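Macrophage receptor MARCO (Mus musculus, PDB 2OYA) probably acts as a macrophage scavenger receptor, recognising ligands through its cysteine-rich C-terminal domain, where a basic and an acidic cluster both contribute. Local coordinates at residues A[12-18]-A[96-102]; A[31-36]-A[51-56]; A[64-69]-A[83-89]. All coordinates share one frame; numbering follows the deposited sequence.

Interaction 1: A[12-18]-A[96-102]; sequences GTNRGRA and DAGVECS
Arg15 and Glu100 both leave their strands with CG opposite the backbone N (chi1 175° and -177°); they rise from the same face of the sheet as a non-hydrogen-bonded pair, and the extended chains bring their charged ends together. There Arg15 NH1 meets Glu100 OE1 at 3.4 Å in a long salt bridge, the oxygen at the guanidinium edge although the planes are 65° apart. Glu100 OE2 has a second partner in Arg52, so the carboxylate is shared between two arginines, which would favour its ionised form. The methyl CG2 of Thr13 rests against Glu100 CD at 3.8 Å, while a water joins Thr13 OG1 to Glu100 OE1.

Beneath these side chains the backbones pair antiparallel. Asn14 and Cys101 form a hydrogen-bonded pair (Cys101 N to Asn14 O 2.9 Å), and so do Gly16 and Val99 (Val99 N to Gly16 O 2.9 Å). On the inner face Ala18 CB touches Val99 CG1 at 4.0 Å, and Phe42 of helix 36-45 packs on both residues. Arg17 CD lies 3.5 Å from Asp96 OD2, but no N-H of the guanidinium points at that oxygen; the guanidinium bonds to Glu19 and Gly58 O, and Asp96 OD2 to His93. Cys101, disulfide-linked to Cys43, ties this pairing to the helix: the C-terminal strand is central in a three-stranded antiparallel sheet packed on a helix, as in the SRCR fold.

Interaction 2: A[31-36]-A[51-56]; sequences DDDWDN and GRALSS
Asp31 points its carboxylate at Ser55 and Ser56, and a single oxygen takes both hydroxyls from opposite faces of the carboxylate plane. Ser56 OG donates to Asp31 OD2 at 2.7 Å on the syn side, 25° out of the plane, whereas Ser55 OG donates to the same Asp31 OD2 at 2.9 Å from above, 48° out of it. Ser56 N adds a weak, bent bond to this oxygen.

At the other end Asn36 turns its amide back to the strand: CG stands beside its own backbone N (chi1 -73°), which brings OD1 up to the strand backbone. Ala53 N donates to Asn36 OD1 at 2.9 Å, nearly straight and in the carbonyl plane, and a bridging water donates both to this OD1 and to Ala53 O. Between the two polar ends the methyl of Ala53 fits against Trp34 and the chain just after it, with CB 3.5 Å from Trp34 CD1 and 3.4 Å from Asp35 C. The indole NE1 continues past Ala53 to the carbonyl of Gly98 in the neighbouring strand, fixing the rotation of the ring.

Side-chain acceptors of the loop thus meet donors of residues 51-56 on both flanks of a small apolar centre, bonding the approach to helix 36-45 to an edge strand. With two hydroxyls and, weakly, a backbone N-H turned to Asp31 OD2, its negative charge is probably well stabilised at this surface position.

Interaction 3: A[64-69]-A[83-89]; sequences IWLDNV and KNSWGNH. With SO4 (sulfate ion), chain C.
Leu66 and Trp86 form the close-packed part of the contact, their side chains lying side by side and pointing the same way. Leu66 CD2 sits over one face of the indole, 3.5 Å from the centroid of its six-membered ring and 15° off the normal, a CH-pi contact. The same methyl, Leu66 CD2, also takes Lys83 CD at 3.7 Å. Trp65 CB comes in at the edge of the same indole, 3.9 Å from Trp86 CE3. Tyr22 of strand 17-22 stacks on Trp86 and meets Trp65 edge-to-face. A second CH-pi contact lies at the end of the loop, where His89 folds its ring across the start of the strand: with its CG between the backbone N and carbonyl carbon (chi1 68°), the imidazole centroid lies 3.8 Å from Ile64 CB, which stands over its face. Two backbone bonds hold the loop to the strand: Gly87 N donates to Trp65 O at 2.7 Å, and Asn84 N to Asp67 O at 3.0 Å. The type II turn 85-88 places Gly87, with positive phi, at the edge of the Trp65 ring. A water enclosed between turn and strand accepts from Asp67 N and donates to Ser85 O, standing in for direct contact.

The outer side is looser. A water links Ile64 N with His89 NE2, while His89 ND1 bonds to the backbone N of Cys91, so both ring nitrogens have partners. At the exposed turn, Trp86 N donates to sulfate O1 at 2.8 Å, the ion lying at the indole edge; it probably came from the crystallisation liquor. The Lys83 amine turns to the carbonyl of Cys81. Cys81, bonded to Cys71, and Cys91, bonded to Cys30, flank this irregular loop, which packs on an edge strand as in the SRCR fold.

From the N terminus, segment 12-18 opens the loop that interaction 1 closes only at the C-terminal strand, so the other two contacts both lie within its span. Interaction 2 closes a short loop around helix 36-45, and interaction 3 follows it in series, closing the irregular excursion between residues 69 and 83. Interactions 1 and 2 share one antiparallel sheet, where strand 98-101 runs between 14-15 and 51-54 and Gly98 bonds to both Leu54 and Trp34. Interaction 3 belongs to the edge of the second, mixed sheet, whose other edge strand, 17-22, begins at residues 17-18 of interaction 1. Asp33, which bonds to Asn68, connects interaction 3 to interaction 2.

Interaction 1: A[12-18]-A[96-102]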
loop_
_atom_site.group_PDB
_atom_site.type_symbol
_atom_site.label_atom_id
_atom_site.label_comp_id
_atom_site.label_asym_id
_atom_site.label_seq_id
_atom_site.Cartn_x
_atom_site.Cartn_y
_atom_site.Cartn_z
ATOM N N GLY A 12 13.276 -11.990 4.083
ATOM C CA GLY A 12 13.772 -10.631 4.249
ATOM C C GLY A 12 12.614 -9.663 4.293
ATOM O O GLY A 12 11.572 -9.982 4.842
ATOM N N THR A 13 12.809 -8.472 3.724
ATOM C CA THR A 13 11.779 -7.417 3.742
ATOM C C THR A 13 11.682 -6.743 2.383
ATOM O O THR A 13 12.691 -6.572 1.700
ATOM C CB THR A 13 12.100 -6.281 4.748
ATOM O OG1 THR A 13 13.395 -5.758 4.462
ATOM C CG2 THR A 13 12.085 -6.790 6.175
ATOM N N ASN A 14 10.467 -6.378 2.001
ATOM C CA ASN A 14 10.262 -5.538 0.844
ATOM C C ASN A 14 9.716 -4.201 1.362
ATOM O O ASN A 14 8.613 -4.145 1.886
ATOM C CB ASN A 14 9.300 -6.222 -0.133
ATOM C CG ASN A 14 9.219 -5.514 -1.454
ATOM O OD1 ASN A 14 9.709 -4.399 -1.595
ATOM N ND2 ASN A 14 8.615 -6.166 -2.448
ATOM N N ARG A 15 10.525 -3.152 1.257
ATOM C CA ARG A 15 10.246 -1.887 1.926
ATOM C C ARG A 15 10.191 -0.789 0.887
ATOM O O ARG A 15 11.059 -0.717 0.018
ATOM C CB ARG A 15 11.361 -1.617 2.955
ATOM C CG ARG A 15 11.312 -0.293 3.667
ATOM C CD ARG A 15 12.532 -0.164 4.565
ATOM N NE ARG A 15 12.413 1.031 5.389
ATOM C CZ ARG A 15 11.980 1.008 6.641
ATOM N NH1 ARG A 15 11.662 -0.149 7.215
ATOM N NH2 ARG A 15 11.885 2.137 7.320
ATOM N N GLY A 16 9.175 0.065 0.957
ATOM C CA GLY A 16 9.111 1.179 0.017
ATOM C C GLY A 16 7.765 1.874 0.073
ATOM O O GLY A 16 6.963 1.626 0.986
ATOM N N ARG A 17 7.520 2.761 -0.894
ATOM C CA ARG A 17 6.240 3.476 -0.935
ATOM C C ARG A 17 5.148 2.554 -1.490
ATOM O O ARG A 17 5.366 1.852 -2.492
ATOM C CB ARG A 17 6.383 4.746 -1.780
ATOM C CG ARG A 17 5.119 5.562 -1.954
ATOM C CD ARG A 17 5.418 6.833 -2.774
ATOM N NE ARG A 17 5.983 6.515 -4.086
ATOM C CZ ARG A 17 7.277 6.588 -4.425
ATOM N NH1 ARG A 17 8.206 7.012 -3.567
ATOM N NH2 ARG A 17 7.633 6.268 -5.666
ATOM N N ALA A 18 3.976 2.566 -0.847
ATOM C CA ALA A 18 2.826 1.772 -1.298
ATOM C C ALA A 18 2.105 2.492 -2.444
ATOM O O ALA A 18 1.635 3.633 -2.277
ATOM C CB ALA A 18 1.854 1.514 -0.130
ATOM N N ASP A 96 3.096 10.485 1.466
ATOM C CA ASP A 96 2.856 9.161 0.859
ATOM C C ASP A 96 3.250 8.062 1.820
ATOM O O ASP A 96 4.356 8.062 2.365
ATOM C CB ASP A 96 3.603 8.943 -0.462
ATOM C CG ASP A 96 3.031 9.748 -1.634
ATOM O OD1 ASP A 96 1.866 10.191 -1.583
ATOM O OD2 ASP A 96 3.772 9.907 -2.623
ATOM N N ALA A 97 2.319 7.126 2.018
ATOM C CA ALA A 97 2.488 6.015 2.933
ATOM C C ALA A 97 3.453 4.980 2.352
ATOM O O ALA A 97 3.490 4.753 1.140
ATOM C CB ALA A 97 1.134 5.369 3.205
ATOM N N GLY A 98 4.228 4.356 3.226
ATOM C CA GLY A 98 5.051 3.220 2.836
ATOM C C GLY A 98 4.720 1.963 3.639
ATOM O O GLY A 98 3.892 1.983 4.560
ATOM N N VAL A 99 5.384 0.880 3.271
ATOM C CA VAL A 99 5.189 -0.409 3.922
ATOM C C VAL A 99 6.530 -1.108 4.057
ATOM O O VAL A 99 7.428 -0.910 3.224
ATOM C CB VAL A 99 4.219 -1.342 3.116
ATOM C CG1 VAL A 99 2.814 -0.761 3.079
ATOM C CG2 VAL A 99 4.743 -1.624 1.696
ATOM N N GLU A 100 6.660 -1.917 5.109
ATOM C CA GLU A 100 7.690 -2.947 5.200
ATOM C C GLU A 100 6.916 -4.276 5.212
ATOM O O GLU A 100 6.254 -4.606 6.197
ATOM C CB GLU A 100 8.516 -2.806 6.491
ATOM C CG GLU A 100 9.659 -3.837 6.583
ATOM C CD GLU A 100 10.295 -3.905 7.966
ATOM O OE1 GLU A 100 11.410 -3.382 8.134
ATOM O OE2 GLU A 100 9.660 -4.466 8.885
ATOM N N CYS A 101 6.945 -4.990 4.089
ATOM C CA CYS A 101 6.283 -6.286 3.976
ATOM C C CYS A 101 7.258 -7.388 4.293
ATOM O O CYS A 101 8.424 -7.304 3.929
ATOM C CB CYS A 101 5.763 -6.521 2.553
ATOM S SG CYS A 101 4.619 -5.276 1.914
ATOM N N SER A 102 6.770 -8.439 4.947
ATOM C CA SER A 102 7.600 -9.614 5.239
ATOM C C SER A 102 6.729 -10.859 5.324
ATOM O O SER A 102 5.504 -10.747 5.397
ATOM C CB SER A 102 8.389 -9.404 6.538
ATOM O OG SER A 102 7.508 -9.339 7.641
ATOM O OXT SER A 102 7.233 -11.990 5.308
HETATM O O HOH W 1 10.126 -12.434 5.182
HETATM O O HOH W 2 13.015 -3.323 6.223
HETATM O O HOH W 3 2.013 5.862 -1.113
#

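Interaction 2: A[31-36]-A[51-56]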
loop_
_atom_site.group_PDB
_atom_site.type_symbol
_atom_site.label_atom_id
_atom_site.label_comp_id
_atom_site.label_asym_id
_atom_site.label_seq_id
_atom_site.Cartn_x
_atom_site.Cartn_y
_atom_site.Cartn_z
ATOM N N ASP A 31 -0.804 8.972 4.048
ATOM C CA ASP A 31 -0.569 8.228 5.291
ATOM C C ASP A 31 -1.581 8.527 6.429
ATOM O O ASP A 31 -1.438 7.998 7.545
ATOM C CB ASP A 31 0.867 8.367 5.763
ATOM C CG ASP A 31 1.172 9.756 6.340
ATOM O OD1 ASP A 31 0.259 10.613 6.374
ATOM O OD2 ASP A 31 2.333 9.967 6.774
ATOM N N ASP A 32 -2.590 9.358 6.140
ATOM C CA ASP A 32 -3.637 9.661 7.127
ATOM C C ASP A 32 -4.305 8.355 7.554
ATOM O O ASP A 32 -4.904 7.678 6.718
ATOM C CB ASP A 32 -4.722 10.576 6.540
ATOM C CG ASP A 32 -4.227 11.973 6.186
ATOM O OD1 ASP A 32 -3.183 12.430 6.712
ATOM O OD2 ASP A 32 -4.925 12.630 5.375
ATOM N N ASP A 33 -4.208 8.014 8.843
ATOM C CA ASP A 33 -4.826 6.763 9.403
ATOM C C ASP A 33 -4.197 5.469 8.880
ATOM O O ASP A 33 -4.731 4.389 9.102
ATOM C CB ASP A 33 -6.351 6.676 9.146
ATOM C CG ASP A 33 -7.139 7.796 9.793
ATOM O OD1 ASP A 33 -6.724 8.311 10.860
ATOM O OD2 ASP A 33 -8.211 8.127 9.223
ATOM N N TRP A 34 -3.068 5.575 8.180
ATOM C CA TRP A 34 -2.401 4.407 7.606
ATOM C C TRP A 34 -1.712 3.670 8.740
ATOM O O TRP A 34 -0.833 4.218 9.400
ATOM C CB TRP A 34 -1.402 4.839 6.541
ATOM C CG TRP A 34 -0.669 3.723 5.847
ATOM C CD1 TRP A 34 0.642 3.354 6.021
ATOM C CD2 TRP A 34 -1.201 2.860 4.836
ATOM N NE1 TRP A 34 0.956 2.311 5.179
ATOM C CE2 TRP A 34 -0.158 1.988 4.441
ATOM C CE3 TRP A 34 -2.464 2.736 4.227
ATOM C CZ2 TRP A 34 -0.338 0.990 3.464
ATOM C CZ3 TRP A 34 -2.646 1.748 3.247
ATOM C CH2 TRP A 34 -1.580 0.883 2.883
ATOM N N ASP A 35 -2.142 2.436 8.990
ATOM C CA ASP A 35 -1.637 1.707 10.154
ATOM C C ASP A 35 -1.199 0.273 9.792
ATOM O O ASP A 35 -1.239 -0.104 8.634
ATOM C CB ASP A 35 -2.649 1.774 11.323
ATOM C CG ASP A 35 -3.929 1.011 11.057
ATOM O OD1 ASP A 35 -4.884 1.186 11.851
ATOM O OD2 ASP A 35 -3.999 0.242 10.067
ATOM N N ASN A 36 -0.750 -0.508 10.782
ATOM C CA ASN A 36 -0.257 -1.869 10.517
ATOM C C ASN A 36 -1.306 -2.780 9.879
ATOM O O ASN A 36 -0.959 -3.671 9.093
ATOM C CB ASN A 36 0.315 -2.491 11.793
ATOM C CG ASN A 36 1.671 -1.879 12.188
ATOM O OD1 ASN A 36 2.380 -1.303 11.354
ATOM N ND2 ASN A 36 2.022 -1.987 13.473
ATOM N N GLY A 51 2.518 -6.727 7.167
ATOM C CA GLY A 51 2.979 -5.410 6.730
ATOM C C GLY A 51 3.113 -4.524 7.958
ATOM O O GLY A 51 2.312 -4.601 8.892
ATOM N N ARG A 52 4.134 -3.685 7.958
ATOM C CA ARG A 52 4.239 -2.589 8.923
ATOM C C ARG A 52 4.091 -1.268 8.187
ATOM O O ARG A 52 4.675 -1.074 7.120
ATOM C CB ARG A 52 5.571 -2.635 9.666
ATOM C CG ARG A 52 5.647 -3.837 10.643
ATOM C CD ARG A 52 7.005 -3.912 11.294
ATOM N NE ARG A 52 7.284 -2.654 11.981
ATOM C CZ ARG A 52 8.209 -1.775 11.615
ATOM N NH1 ARG A 52 8.356 -0.659 12.305
ATOM N NH2 ARG A 52 8.996 -2.010 10.571
ATOM N N ALA A 53 3.287 -0.375 8.748
ATOM C CA ALA A 53 3.058 0.929 8.153
ATOM C C ALA A 53 4.252 1.849 8.362
ATOM O O ALA A 53 4.769 1.975 9.472
ATOM C CB ALA A 53 1.808 1.571 8.758
ATOM N N LEU A 54 4.665 2.492 7.279
ATOM C CA LEU A 54 5.707 3.521 7.339
ATOM C C LEU A 54 5.063 4.860 7.029
ATOM O O LEU A 54 4.579 5.105 5.912
ATOM C CB LEU A 54 6.859 3.222 6.369
ATOM C CG LEU A 54 7.472 1.821 6.438
ATOM C CD1 LEU A 54 8.504 1.655 5.309
ATOM C CD2 LEU A 54 8.070 1.517 7.803
ATOM N N SER A 55 5.074 5.743 8.024
ATOM C CA SER A 55 4.429 7.049 7.864
ATOM C C SER A 55 5.334 7.973 7.050
ATOM O O SER A 55 6.555 7.929 7.180
ATOM C CB SER A 55 4.130 7.639 9.244
ATOM O OG SER A 55 3.576 8.946 9.146
ATOM N N SER A 56 4.729 8.782 6.180
ATOM C CA SER A 56 5.461 9.819 5.431
ATOM C C SER A 56 6.723 9.291 4.749
ATOM O O SER A 56 7.806 9.885 4.820
ATOM C CB SER A 56 5.717 11.036 6.334
ATOM O OG SER A 56 4.461 11.595 6.752
HETATM O O HOH W 4 4.347 0.606 11.888
HETATM O O HOH W 5 5.314 -2.451 14.235
#

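Interaction 3: A[64-69]-A[83-89]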
loop_
_atom_site.group_PDB
_atom_site.type_symbol
_atom_site.label_atom_id
_atom_site.label_comp_id
_atom_site.label_asym_id
_atom_site.label_seq_id
_atom_site.Cartn_x
_atom_site.Cartn_y
_atom_site.Cartn_z
ATOM N N ILE A 64 -2.795 10.955 -5.952
ATOM C CA ILE A 64 -2.880 10.302 -4.649
ATOM C C ILE A 64 -4.251 9.625 -4.663
ATOM O O ILE A 64 -5.281 10.288 -4.612
ATOM C CB ILE A 64 -2.709 11.303 -3.478
ATOM C CG1 ILE A 64 -1.325 11.987 -3.565
ATOM C CG2 ILE A 64 -2.875 10.587 -2.114
ATOM C CD1 ILE A 64 -1.183 13.233 -2.686
ATOM N N TRP A 65 -4.274 8.306 -4.799
ATOM C CA TRP A 65 -5.569 7.628 -4.963
ATOM C C TRP A 65 -6.354 7.352 -3.684
ATOM O O TRP A 65 -7.585 7.312 -3.718
ATOM C CB TRP A 65 -5.410 6.312 -5.709
ATOM C CG TRP A 65 -5.153 6.419 -7.195
ATOM C CD1 TRP A 65 -4.247 5.713 -7.906
ATOM C CD2 TRP A 65 -5.845 7.261 -8.141
ATOM N NE1 TRP A 65 -4.314 6.053 -9.242
ATOM C CE2 TRP A 65 -5.292 6.994 -9.413
ATOM C CE3 TRP A 65 -6.880 8.202 -8.031
ATOM C CZ2 TRP A 65 -5.716 7.655 -10.571
ATOM C CZ3 TRP A 65 -7.315 8.854 -9.196
ATOM C CH2 TRP A 65 -6.730 8.571 -10.444
ATOM N N LEU A 66 -5.648 7.083 -2.591
ATOM C CA LEU A 66 -6.287 6.673 -1.329
ATOM C C LEU A 66 -5.903 7.561 -0.149
ATOM O O LEU A 66 -4.787 8.079 -0.087
ATOM C CB LEU A 66 -5.943 5.220 -1.001
ATOM C CG LEU A 66 -6.479 4.141 -1.946
ATOM C CD1 LEU A 66 -5.933 2.779 -1.522
ATOM C CD2 LEU A 66 -8.017 4.158 -1.983
ATOM N N ASP A 67 -6.850 7.738 0.768
ATOM C CA ASP A 67 -6.645 8.520 1.986
ATOM C C ASP A 67 -7.596 7.948 3.043
ATOM O O ASP A 67 -8.639 7.356 2.707
ATOM C CB ASP A 67 -6.947 10.006 1.718
ATOM C CG ASP A 67 -6.533 10.922 2.857
ATOM O OD1 ASP A 67 -5.777 10.486 3.736
ATOM O OD2 ASP A 67 -6.930 12.118 2.835
ATOM N N ASN A 68 -7.211 8.091 4.308
ATOM C CA ASN A 68 -7.986 7.576 5.441
ATOM C C ASN A 68 -8.376 6.116 5.279
ATOM O O ASN A 68 -9.520 5.733 5.539
ATOM C CB ASN A 68 -9.212 8.466 5.702
ATOM C CG ASN A 68 -8.830 9.916 5.870
ATOM O OD1 ASN A 68 -9.166 10.759 5.036
ATOM N ND2 ASN A 68 -8.058 10.204 6.910
ATOM N N VAL A 69 -7.405 5.299 4.849
ATOM C CA VAL A 69 -7.632 3.860 4.764
ATOM C C VAL A 69 -7.806 3.297 6.180
ATOM O O VAL A 69 -6.976 3.546 7.063
ATOM C CB VAL A 69 -6.482 3.144 4.028
ATOM C CG1 VAL A 69 -6.774 1.643 3.880
ATOM C CG2 VAL A 69 -6.247 3.789 2.644
ATOM N N LYS A 83 -12.364 3.391 3.400
ATOM C CA LYS A 83 -11.411 4.452 3.037
ATOM C C LYS A 83 -12.181 5.635 2.435
ATOM O O LYS A 83 -13.380 5.514 2.149
ATOM C CB LYS A 83 -10.358 3.899 2.049
ATOM C CG LYS A 83 -10.931 3.373 0.736
ATOM C CD LYS A 83 -10.200 2.134 0.213
ATOM C CE LYS A 83 -10.851 1.652 -1.076
ATOM N NZ LYS A 83 -12.278 1.248 -0.871
ATOM N N ASN A 84 -11.517 6.778 2.250
ATOM C CA ASN A 84 -12.119 7.890 1.513
ATOM C C ASN A 84 -12.519 7.414 0.115
ATOM O O ASN A 84 -12.017 6.388 -0.360
ATOM C CB ASN A 84 -11.137 9.062 1.372
ATOM C CG ASN A 84 -11.124 10.007 2.573
ATOM O OD1 ASN A 84 -10.554 11.107 2.491
ATOM N ND2 ASN A 84 -11.735 9.600 3.677
ATOM N N SER A 85 -13.412 8.157 -0.542
ATOM C CA SER A 85 -13.653 8.004 -1.977
ATOM C C SER A 85 -12.288 7.967 -2.682
ATOM O O SER A 85 -11.376 8.674 -2.272
ATOM C CB SER A 85 -14.457 9.196 -2.511
ATOM O OG SER A 85 -15.750 9.251 -1.965
ATOM N N TRP A 86 -12.149 7.138 -3.720
ATOM C CA TRP A 86 -10.916 7.102 -4.500
ATOM C C TRP A 86 -10.629 8.492 -5.055
ATOM O O TRP A 86 -11.526 9.137 -5.630
ATOM C CB TRP A 86 -11.029 6.120 -5.650
ATOM C CG TRP A 86 -11.034 4.668 -5.258
ATOM C CD1 TRP A 86 -12.127 3.894 -4.948
ATOM C CD2 TRP A 86 -9.899 3.811 -5.170
ATOM N NE1 TRP A 86 -11.734 2.609 -4.649
ATOM C CE2 TRP A 86 -10.370 2.527 -4.785
ATOM C CE3 TRP A 86 -8.517 3.999 -5.367
ATOM C CZ2 TRP A 86 -9.515 1.438 -4.617
ATOM C CZ3 TRP A 86 -7.661 2.893 -5.204
ATOM C CH2 TRP A 86 -8.171 1.639 -4.833
ATOM N N GLY A 87 -9.399 8.957 -4.841
ATOM C CA GLY A 87 -8.940 10.250 -5.313
ATOM C C GLY A 87 -9.334 11.446 -4.457
ATOM O O GLY A 87 -8.935 12.573 -4.764
ATOM N N ASN A 88 -10.127 11.207 -3.408
ATOM C CA ASN A 88 -10.524 12.248 -2.441
ATOM C C ASN A 88 -9.534 12.333 -1.280
ATOM O O ASN A 88 -9.547 11.483 -0.395
ATOM C CB ASN A 88 -11.954 11.980 -1.922
ATOM C CG ASN A 88 -12.433 13.009 -0.874
ATOM O OD1 ASN A 88 -13.199 12.667 0.025
ATOM N ND2 ASN A 88 -12.003 14.255 -1.003
ATOM N N HIS A 89 -8.680 13.359 -1.298
ATOM C CA HIS A 89 -7.653 13.540 -0.260
ATOM C C HIS A 89 -7.375 15.027 -0.008
ATOM O O HIS A 89 -7.708 15.879 -0.828
ATOM C CB HIS A 89 -6.346 12.850 -0.692
ATOM C CG HIS A 89 -5.690 13.514 -1.867
ATOM N ND1 HIS A 89 -4.781 14.538 -1.721
ATOM C CD2 HIS A 89 -5.880 13.365 -3.198
ATOM C CE1 HIS A 89 -4.409 14.967 -2.915
ATOM N NE2 HIS A 89 -5.066 14.271 -3.828
HETATM S S SO4 C . -15.758 5.445 -4.435
HETATM O O1 SO4 C . -14.607 6.277 -4.842
HETATM O O2 SO4 C . -15.632 5.015 -3.041
HETATM O O3 SO4 C . -16.976 6.232 -4.602
HETATM O O4 SO4 C . -15.851 4.281 -5.309
HETATM O O HOH W 6 -4.214 13.592 -6.284
HETATM O O HOH W 7 -9.446 7.253 -0.743
#